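PDB 5J72: putative N-acetylmuramoyl-L-alanine amidase,autolysin cwp6 from Peptoclostridium difficile, which probably hydrolyses the amide bond between N-acetylmuramoyl and L-alanine in peptidoglycan, working as a zinc-containing autolysin anchored to the cell wall by CWB2 modules. Local coordinates for residues 137-140 with 141-144. Residues are numbered along the deposited sequence; the frame is centred on the assembly and turned at random.
Sequences GATR and FETA
The carboxylate of Glu142 and the ring of Phe141 are the two flat groups that meet Thr139 here. Backbone N and hydroxyl of Thr139 reach the same oxygen, Glu142 OE1, from opposite faces of the carboxylate plane: the amide arrives nearly along the C-O axis, while OG1 comes in on the syn side, 28° out of plane, and donates over a very short 2.5 Å to Glu142 OE1. At the ring, Thr139 OG1 lies in plane at the edge, 3.4 Å from Phe141 CD2, and Arg140 CG approaches obliquely. The Phe141 side chain also packs on Leu186 of strand 184-187 and on Ser195 and Thr196 of helix 194-203.

The pattern is a capping box, a worked example of how a helix start is closed. Thr139 is the N-cap of helix 140-151; with OG1 between its backbone N and carbonyl carbon (chi1 79°), the hydroxyl also accepts from Phe141 N at 3.2 Å. In return, the Glu142 chain, bent at chi2 (81°), folds back so that OE1 accepts from Thr139 N at 2.7 Å. One turn on, the helix takes over: Thr143 N bonds to Thr139 O and Ala144 N to Arg140 O, both at 2.9 Å. Thr143 OG1, beside its own backbone N, accepts from Gly137 N over 2.9 Å in a nearly straight bond, tying the incoming loop to the first turn. Arg140 instead sends NH1 to Gly164 O, in the same CWB2 module.

Chemically, two donors of one residue, reaching OE1 from opposite faces, grip that oxygen and should restrain the turning of the carboxylate, and the negative charge of Glu142, sitting at the helix N-terminus, would probably be stabilised by the helix dipole and kept ionised.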
loop_
_atom_site.group_PDB
_atom_site.type_symbol
_atom_site.label_atom_id
_atom_site.label_comp_id
_atom_site.label_asym_id
_atom_site.label_seq_id
_atom_site.Cartn_x
_atom_site.Cartn_y
_atom_site.Cartn_z
ATOM N N GLY A 137 15.654 8.548 -7.810
ATOM C CA GLY A 137 16.963 9.172 -7.990
ATOM C C GLY A 137 17.868 8.794 -6.809
ATOM O O GLY A 137 17.505 7.914 -6.016
ATOM N N ALA A 138 19.025 9.455 -6.664
ATOM C CA ALA A 138 20.011 9.182 -5.607
ATOM C C ALA A 138 19.471 9.392 -4.216
ATOM O O ALA A 138 19.782 8.615 -3.328
ATOM C CB ALA A 138 21.229 10.073 -5.808
ATOM N N THR A 139 18.676 10.445 -3.999
ATOM C CA THR A 139 18.082 10.696 -2.698
ATOM C C THR A 139 16.587 10.972 -2.860
ATOM O O THR A 139 16.070 11.032 -3.989
ATOM C CB THR A 139 18.751 11.898 -2.007
ATOM O OG1 THR A 139 18.226 13.106 -2.558
ATOM C CG2 THR A 139 20.292 11.927 -2.226
ATOM N N ARG A 140 15.927 11.148 -1.736
ATOM C CA ARG A 140 14.525 11.440 -1.702
ATOM C C ARG A 140 14.220 12.709 -2.579
ATOM O O ARG A 140 13.148 12.765 -3.186
ATOM C CB ARG A 140 14.102 11.697 -0.259
ATOM C CG ARG A 140 14.874 12.837 0.414
ATOM C CD ARG A 140 14.631 12.856 1.982
ATOM N NE ARG A 140 15.061 11.561 2.536
ATOM C CZ ARG A 140 14.685 11.052 3.703
ATOM N NH1 ARG A 140 13.898 11.743 4.519
ATOM N NH2 ARG A 140 15.058 9.830 4.044
ATOM N N PHE A 141 15.122 13.695 -2.605
ATOM C CA PHE A 141 14.897 14.925 -3.403
ATOM C C PHE A 141 14.822 14.575 -4.888
ATOM O O PHE A 141 13.926 15.064 -5.549
ATOM C CB PHE A 141 16.045 15.947 -3.192
ATOM C CG PHE A 141 16.077 16.417 -1.780
ATOM C CD1 PHE A 141 15.295 17.485 -1.370
ATOM C CD2 PHE A 141 16.851 15.750 -0.822
ATOM C CE1 PHE A 141 15.270 17.890 -0.028
ATOM C CE2 PHE A 141 16.826 16.157 0.517
ATOM C CZ PHE A 141 16.035 17.221 0.907
ATOM N N GLU A 142 15.783 13.739 -5.414
ATOM C CA GLU A 142 15.737 13.397 -6.826
ATOM C C GLU A 142 14.600 12.471 -7.110
ATOM O O GLU A 142 14.073 12.505 -8.227
ATOM C CB GLU A 142 17.035 12.732 -7.335
ATOM C CG GLU A 142 18.242 13.654 -7.313
ATOM C CD GLU A 142 18.872 13.759 -5.934
ATOM O OE1 GLU A 142 18.623 12.897 -5.065
ATOM O OE2 GLU A 142 19.610 14.726 -5.711
ATOM N N THR A 143 14.218 11.613 -6.144
ATOM C CA THR A 143 13.082 10.736 -6.399
ATOM C C THR A 143 11.793 11.611 -6.551
ATOM O O THR A 143 10.997 11.312 -7.449
ATOM C CB THR A 143 12.922 9.705 -5.258
ATOM O OG1 THR A 143 13.925 8.741 -5.466
ATOM C CG2 THR A 143 11.553 8.959 -5.292
ATOM N N ALA A 144 11.619 12.651 -5.706
ATOM C CA ALA A 144 10.428 13.507 -5.833
ATOM C C ALA A 144 10.429 14.177 -7.252
ATOM O O ALA A 144 9.375 14.338 -7.876
ATOM C CB ALA A 144 10.415 14.567 -4.754
#